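Local coordinates for 4'-phospho-dehydrooxetanocin synthase (Bacillus megaterium, PDB 5UL3), which uses cobalamin and a [4Fe-4S] cluster with S-adenosylmethionine to contract the sugar ring of dAMP to an oxetane aldehyde in oxetanocin A biosynthesis, at residues V162-I166 and N167-K171; E195-D198 and L199-S202; L292-L295 and G296-K300. All coordinates share one frame; numbering follows the deposited sequence.

Interaction 1 of 3, residues V162-I166 and N167-K171; sequences VGTTI and NQIIK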
loop_
_atom_site.group_PDB
_atom_site.type_symbol
_atom_site.label_atom_id
_atom_site.label_comp_id
_atom_site.label_asym_id
_atom_site.label_seq_id
_atom_site.Cartn_x
_atom_site.Cartn_y
_atom_site.Cartn_z
ATOM N N VAL A 162 -7.288 -0.150 -14.650
ATOM C CA VAL A 162 -7.738 -1.160 -15.600
ATOM C C VAL A 162 -7.848 -0.579 -17.012
ATOM O O VAL A 162 -8.567 -1.123 -17.852
ATOM C CB VAL A 162 -9.054 -1.830 -15.156
ATOM C CG1 VAL A 162 -8.859 -2.580 -13.822
ATOM C CG2 VAL A 162 -10.206 -0.820 -15.049
ATOM N N GLY A 163 -7.158 0.528 -17.275
ATOM C CA GLY A 163 -6.998 1.048 -18.611
ATOM C C GLY A 163 -7.919 2.175 -19.009
ATOM O O GLY A 163 -7.777 2.695 -20.121
ATOM N N THR A 164 -8.854 2.576 -18.151
ATOM C CA THR A 164 -9.760 3.667 -18.492
ATOM C C THR A 164 -8.973 4.943 -18.757
ATOM O O THR A 164 -8.184 5.386 -17.918
ATOM C CB THR A 164 -10.774 3.888 -17.358
ATOM O OG1 THR A 164 -11.336 2.622 -16.979
ATOM C CG2 THR A 164 -11.896 4.819 -17.831
ATOM N N THR A 165 -9.189 5.538 -19.930
ATOM C CA THR A 165 -8.451 6.725 -20.340
ATOM C C THR A 165 -9.117 8.004 -19.841
ATOM O O THR A 165 -10.284 8.013 -19.447
ATOM C CB THR A 165 -8.342 6.795 -21.865
ATOM O OG1 THR A 165 -9.658 6.932 -22.416
ATOM C CG2 THR A 165 -7.684 5.533 -22.419
ATOM N N ILE A 166 -8.356 9.104 -19.918
ATOM C CA ILE A 166 -8.880 10.427 -19.574
ATOM C C ILE A 166 -10.164 10.724 -20.345
ATOM O O ILE A 166 -11.158 11.178 -19.775
ATOM C CB ILE A 166 -7.816 11.511 -19.820
ATOM C CG1 ILE A 166 -6.662 11.401 -18.819
ATOM C CG2 ILE A 166 -8.438 12.888 -19.718
ATOM C CD1 ILE A 166 -5.479 12.319 -19.153
ATOM N N ASN A 167 -10.167 10.470 -21.657
ATOM C CA ASN A 167 -11.373 10.771 -22.425
ATOM C C ASN A 167 -12.521 9.826 -22.074
ATOM O O ASN A 167 -13.691 10.227 -22.134
ATOM C CB ASN A 167 -11.071 10.734 -23.927
ATOM C CG ASN A 167 -10.221 11.917 -24.384
ATOM O OD1 ASN A 167 -10.163 12.958 -23.721
ATOM N ND2 ASN A 167 -9.565 11.763 -25.527
ATOM N N GLN A 168 -12.220 8.581 -21.691
ATOM C CA GLN A 168 -13.283 7.690 -21.238
ATOM C C GLN A 168 -13.835 8.134 -19.886
ATOM O O GLN A 168 -15.035 7.988 -19.622
ATOM C CB GLN A 168 -12.779 6.248 -21.179
ATOM C CG GLN A 168 -12.495 5.664 -22.568
ATOM C CD GLN A 168 -11.899 4.264 -22.525
ATOM O OE1 GLN A 168 -11.045 3.955 -21.689
ATOM N NE2 GLN A 168 -12.343 3.411 -23.441
ATOM N N ILE A 169 -12.980 8.668 -19.013
ATOM C CA ILE A 169 -13.477 9.216 -17.747
ATOM C C ILE A 169 -14.487 10.321 -18.013
ATOM O O ILE A 169 -15.593 10.320 -17.462
ATOM C CB ILE A 169 -12.319 9.736 -16.888
ATOM C CG1 ILE A 169 -11.470 8.564 -16.381
ATOM C CG2 ILE A 169 -12.875 10.615 -15.745
ATOM C CD1 ILE A 169 -10.096 8.989 -15.893
ATOM N N ILE A 170 -14.123 11.277 -18.877
ATOM C CA ILE A 170 -15.006 12.414 -19.138
ATOM C C ILE A 170 -16.317 11.939 -19.749
ATOM O O ILE A 170 -17.403 12.389 -19.355
ATOM C CB ILE A 170 -14.302 13.447 -20.036
ATOM C CG1 ILE A 170 -13.033 13.970 -19.364
ATOM C CG2 ILE A 170 -15.257 14.584 -20.390
ATOM C CD1 ILE A 170 -13.286 14.688 -18.043
ATOM N N LYS A 171 -16.235 11.021 -20.721
ATOM C CA LYS A 171 -17.437 10.431 -21.301
ATOM C C LYS A 171 -18.311 9.810 -20.225
ATOM O O LYS A 171 -19.540 9.981 -20.230
ATOM C CB LYS A 171 -17.059 9.358 -22.330
ATOM C CG LYS A 171 -16.620 9.855 -23.702
ATOM C CD LYS A 171 -16.546 8.663 -24.672
ATOM C CE LYS A 171 -17.810 7.796 -24.559
ATOM N NZ LYS A 171 -17.827 6.565 -25.418
#

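Interaction 2 of 3, residues E195-D198 and L199-S202; sequences EILD and LIYS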
loop_
_atom_site.group_PDB
_atom_site.type_symbol
_atom_site.label_atom_id
_atom_site.label_comp_id
_atom_site.label_asym_id
_atom_site.label_seq_id
_atom_site.Cartn_x
_atom_site.Cartn_y
_atom_site.Cartn_z
ATOM N N GLU A 195 -4.852 17.513 -15.868
ATOM C CA GLU A 195 -5.515 17.292 -17.155
ATOM C C GLU A 195 -6.982 16.926 -16.966
ATOM O O GLU A 195 -7.862 17.444 -17.667
ATOM C CB GLU A 195 -4.803 16.192 -17.941
ATOM C CG GLU A 195 -3.419 16.574 -18.458
ATOM C CD GLU A 195 -2.837 15.523 -19.388
ATOM O OE1 GLU A 195 -3.634 14.793 -20.018
ATOM O OE2 GLU A 195 -1.592 15.433 -19.491
ATOM N N ILE A 196 -7.262 16.016 -16.031
ATOM C CA ILE A 196 -8.641 15.597 -15.805
ATOM C C ILE A 196 -9.448 16.738 -15.208
ATOM O O ILE A 196 -10.582 16.990 -15.630
ATOM C CB ILE A 196 -8.688 14.337 -14.922
ATOM C CG1 ILE A 196 -8.037 13.161 -15.646
ATOM C CG2 ILE A 196 -10.131 13.992 -14.557
ATOM C CD1 ILE A 196 -7.793 11.950 -14.761
ATOM N N LEU A 197 -8.878 17.452 -14.222
ATOM C CA LEU A 197 -9.569 18.599 -13.634
ATOM C C LEU A 197 -9.841 19.677 -14.681
ATOM O O LEU A 197 -10.926 20.268 -14.705
ATOM C CB LEU A 197 -8.741 19.170 -12.475
ATOM C CG LEU A 197 -8.802 18.295 -11.210
ATOM C CD1 LEU A 197 -7.753 18.720 -10.160
ATOM C CD2 LEU A 197 -10.219 18.330 -10.621
ATOM N N ASP A 198 -8.858 19.962 -15.539
ATOM C CA ASP A 198 -9.070 20.929 -16.619
ATOM C C ASP A 198 -10.318 20.590 -17.429
ATOM O O ASP A 198 -11.176 21.448 -17.658
ATOM C CB ASP A 198 -7.842 20.976 -17.534
ATOM C CG ASP A 198 -6.673 21.748 -16.933
ATOM O OD1 ASP A 198 -6.790 22.365 -15.844
ATOM O OD2 ASP A 198 -5.605 21.731 -17.571
ATOM N N LEU A 199 -10.449 19.318 -17.838
ATOM C CA LEU A 199 -11.586 18.884 -18.650
ATOM C C LEU A 199 -12.893 18.900 -17.863
ATOM O O LEU A 199 -13.952 19.214 -18.417
ATOM C CB LEU A 199 -11.322 17.484 -19.185
ATOM C CG LEU A 199 -10.363 17.449 -20.363
ATOM C CD1 LEU A 199 -9.788 16.062 -20.487
ATOM C CD2 LEU A 199 -11.141 17.831 -21.614
ATOM N N ILE A 200 -12.845 18.536 -16.578
ATOM C CA ILE A 200 -14.047 18.597 -15.752
ATOM C C ILE A 200 -14.565 20.025 -15.677
ATOM O O ILE A 200 -15.760 20.278 -15.862
ATOM C CB ILE A 200 -13.763 18.042 -14.343
ATOM C CG1 ILE A 200 -13.580 16.528 -14.404
ATOM C CG2 ILE A 200 -14.902 18.431 -13.389
ATOM C CD1 ILE A 200 -13.071 15.934 -13.078
ATOM N N TYR A 201 -13.676 20.978 -15.370
ATOM C CA TYR A 201 -14.130 22.359 -15.221
ATOM C C TYR A 201 -14.525 22.968 -16.564
ATOM O O TYR A 201 -15.462 23.773 -16.618
ATOM C CB TYR A 201 -13.063 23.213 -14.545
ATOM C CG TYR A 201 -12.997 23.001 -13.047
ATOM C CD1 TYR A 201 -14.000 23.479 -12.218
ATOM C CD2 TYR A 201 -11.935 22.321 -12.469
ATOM C CE1 TYR A 201 -13.951 23.288 -10.852
ATOM C CE2 TYR A 201 -11.880 22.122 -11.102
ATOM C CZ TYR A 201 -12.896 22.606 -10.300
ATOM O OH TYR A 201 -12.860 22.418 -8.931
ATOM N N SER A 202 -13.846 22.599 -17.656
ATOM C CA SER A 202 -14.292 23.122 -18.948
ATOM C C SER A 202 -15.691 22.618 -19.296
ATOM O O SER A 202 -16.471 23.355 -19.910
ATOM C CB SER A 202 -13.286 22.791 -20.062
ATOM O OG SER A 202 -13.126 21.400 -20.271
#

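Interaction 3 of 3, residues L292-L295 and G296-K300; sequences LDIL and GEISK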
loop_
_atom_site.group_PDB
_atom_site.type_symbol
_atom_site.label_atom_id
_atom_site.label_comp_id
_atom_site.label_asym_id
_atom_site.label_seq_id
_atom_site.Cartn_x
_atom_site.Cartn_y
_atom_site.Cartn_z
ATOM N N LEU A 292 -16.599 -3.807 -4.701
ATOM C CA LEU A 292 -15.909 -4.734 -5.601
ATOM C C LEU A 292 -16.286 -4.530 -7.069
ATOM O O LEU A 292 -16.006 -5.408 -7.905
ATOM C CB LEU A 292 -16.168 -6.178 -5.166
ATOM C CG LEU A 292 -15.700 -6.492 -3.739
ATOM C CD1 LEU A 292 -16.123 -7.887 -3.293
ATOM C CD2 LEU A 292 -14.183 -6.333 -3.613
ATOM N N ASP A 293 -16.845 -3.359 -7.405
ATOM C CA ASP A 293 -17.268 -3.041 -8.774
ATOM C C ASP A 293 -16.173 -3.302 -9.812
ATOM O O ASP A 293 -16.462 -3.725 -10.939
ATOM C CB ASP A 293 -17.671 -1.570 -8.880
ATOM C CG ASP A 293 -18.806 -1.181 -7.923
ATOM O OD1 ASP A 293 -18.963 -1.815 -6.862
ATOM O OD2 ASP A 293 -19.523 -0.225 -8.265
ATOM N N ILE A 294 -14.919 -2.994 -9.469
ATOM C CA ILE A 294 -13.812 -3.063 -10.427
ATOM C C ILE A 294 -13.154 -4.433 -10.453
ATOM O O ILE A 294 -12.291 -4.686 -11.309
ATOM C CB ILE A 294 -12.774 -1.966 -10.094
ATOM C CG1 ILE A 294 -13.462 -0.615 -9.865
ATOM C CG2 ILE A 294 -11.752 -1.778 -11.224
ATOM C CD1 ILE A 294 -14.185 -0.052 -11.092
ATOM N N LEU A 295 -13.566 -5.345 -9.575
ATOM C CA LEU A 295 -12.813 -6.577 -9.372
ATOM C C LEU A 295 -12.744 -7.416 -10.652
ATOM O O LEU A 295 -11.677 -7.948 -10.993
ATOM C CB LEU A 295 -13.430 -7.380 -8.226
ATOM C CG LEU A 295 -12.599 -8.608 -7.846
ATOM C CD1 LEU A 295 -11.192 -8.177 -7.436
ATOM C CD2 LEU A 295 -13.265 -9.425 -6.744
ATOM N N GLY A 296 -13.865 -7.535 -11.373
ATOM C CA GLY A 296 -13.858 -8.289 -12.628
ATOM C C GLY A 296 -12.806 -7.804 -13.608
ATOM O O GLY A 296 -12.077 -8.605 -14.198
ATOM N N GLU A 297 -12.683 -6.488 -13.768
ATOM C CA GLU A 297 -11.657 -5.958 -14.655
ATOM C C GLU A 297 -10.264 -6.146 -14.067
ATOM O O GLU A 297 -9.305 -6.392 -14.806
ATOM C CB GLU A 297 -11.927 -4.484 -14.953
ATOM C CG GLU A 297 -13.132 -4.282 -15.868
ATOM C CD GLU A 297 -12.943 -4.967 -17.224
ATOM O OE1 GLU A 297 -11.967 -4.624 -17.930
ATOM O OE2 GLU A 297 -13.751 -5.860 -17.570
ATOM N N ILE A 298 -10.126 -6.018 -12.741
ATOM C CA ILE A 298 -8.838 -6.285 -12.104
ATOM C C ILE A 298 -8.382 -7.711 -12.391
ATOM O O ILE A 298 -7.191 -7.957 -12.630
ATOM C CB ILE A 298 -8.926 -6.017 -10.589
ATOM C CG1 ILE A 298 -9.045 -4.520 -10.349
ATOM C CG2 ILE A 298 -7.717 -6.596 -9.847
ATOM C CD1 ILE A 298 -9.451 -4.202 -8.923
ATOM N N SER A 299 -9.317 -8.668 -12.382
ATOM C CA SER A 299 -8.935 -10.059 -12.624
ATOM C C SER A 299 -8.487 -10.269 -14.064
ATOM O O SER A 299 -7.627 -11.116 -14.324
ATOM C CB SER A 299 -10.085 -11.008 -12.292
ATOM O OG SER A 299 -11.028 -11.097 -13.346
ATOM N N LYS A 300 -9.054 -9.510 -14.999
ATOM C CA LYS A 300 -8.648 -9.612 -16.397
ATOM C C LYS A 300 -7.221 -9.117 -16.594
ATOM O O LYS A 300 -6.523 -9.588 -17.497
ATOM C CB LYS A 300 -9.646 -8.842 -17.267
ATOM C CG LYS A 300 -9.150 -8.373 -18.631
ATOM C CD LYS A 300 -10.242 -7.561 -19.332
ATOM C CE LYS A 300 -9.790 -7.025 -20.686
ATOM N NZ LYS A 300 -10.906 -6.324 -21.390
HETATM O O HOH W 1 -16.580 -6.837 -10.552
HETATM O O HOH W 2 -15.240 -4.901 -13.132
#

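Interaction 1 of 3, residues V162-I166 and N167-K171
T165 and Q168 meet where the extended residues T164 and T165 turn into the first coil of helix 166-176. The helical bonding starts at once: I169 N donates to T165 O at 2.8 Å, and I170 N reaches I166 O at 3.1 Å. Two residues before the cap, G163 has a positive phi (99°), where a CB would collide with the preceding carbonyl O. T165 is the N-cap, and with Q168 it forms a capping box. Its OG1 sits between its own backbone N and carbonyl carbon (chi1 64°), which brings the hydroxyl over the first turn to accept from Q168 N at 3.1 Å. The return bond runs from T165 N to Q168 OE1, 3.0 Å and nearly straight at 166°, lying in the plane of the amide carbonyl and on a lone pair. Threonine supplies a short hydroxyl acceptor, and glutamine carries its amide oxygen on an extended arm that reaches T165 N. Next to the box, the methyl CG2 of T164 lies 3.7 Å from Q168 CB and 4.0 Å from I169 CG1, crossing the I169 side chain roughly at right angles. I169 itself is buried, its side chain resting on M160 and I158.

Interaction 2 of 3, residues E195-D198 and L199-S202
Y201 N donates to L197 O at 2.9 Å, nearly straight at 171°, in a run of four successive i to i+4 bonds that carries the helix through 195-202. I200 N to I196 O and S202 N to D198 O match its length, whereas L199 N to E195 O is longer at 3.2 Å. S202 adds a side-chain bond: with OG between its backbone N and carbonyl carbon (chi1 62°), the hydroxyl turns back along the helix and donates to L199 O at 3.0 Å, from above the carbonyl plane. Serine suits this exposed position because its hydroxyl can bond to the backbone of its own helix. The carboxylate of D198 is engaged outside the segment, in a salt bridge to R230 and a hydrogen bond to Y231.

The apolar face is built from I196, L197, I200 and Y201. I196 CG2 meets I200 CD1 at 3.8 Å, the two branched chains crossing obliquely one turn apart. L197 and Y201 instead run side by side and point the same way, with the methyl L197 CD2 4.2 Å from the ring atom Y201 CE2. Near its base the ring passes close to the backbone, Y201 CD2 lying 3.2 Å from L197 O. The tyrosine ring also meets that of Y231, the two planes about 15° apart.

Helix 190-205 is the crossover of a beta-alpha-beta unit: L197 packs on strands 180-184 and 212-216, as does I200, while I196 and L199 meet I166 of helix 166-176.

Interaction 3 of 3, residues L292-L295 and G296-K300
I294 lays its methyl CG2 against I298 one helical turn on, 4.0 Å from I298 CG1, the two side chains crossing at about a right angle. Isoleucine fits both places: the branch at CB gives I294 a methyl facing the helix, while I298 points back toward the turn and covers I294 O with its CG1 at 3.4 Å. That carbonyl accepts from I298 N at 2.9 Å, and L295 O accepts from S299 N at 2.8 Å. L295, whose CG lies opposite its backbone N (chi1 -173°), sends its buried side chain away from G296-K300 onto A348 and I354. G296 N donates to a water at 2.9 Å that also lies within hydrogen-bonding distance of L292 O. E297 N donates to the oxygen of a second water, 3.1 Å away, which in turn donates to D293 O, tying an early helical amide to the preceding turn. S299 OG donates to G296 O at 2.8 Å, approaching from the same face of the carbonyl as K300 N. D293, in the type I beta turn of 292-295, directs its carboxylate to a salt bridge with R148. The arrangement is a beta turn leading directly into the short helix 295-300, the side chain of I298 about 6 Å from that of R135, a cobalamin-binding residue.

How the interactions relate
Interactions 1, 2 and 3 follow one another along the chain, with 1 placed between the other two in space. The first two lie in the Rossmann-like cobalamin domain, their centres 13 Å apart, and touch through neighbouring helices: I166 CG2 of helix 166-176 packs 3.5 Å from L199 CD1 of helix 190-205. Interaction 3 comes after the strands of that domain's sheet and shortly before strand 305-311 of the radical SAM sheet. V162 CG1 bridges to it, 3.8 Å from E297 CB, although the centres of 1 and 3 are 16 Å apart. Interactions 2 and 3 remain separate, about 14 Å between nearest atoms. The loop before helix 166-176 thus links the cobalamin-domain helices with the short helix 295-300 that precedes strand 305-311.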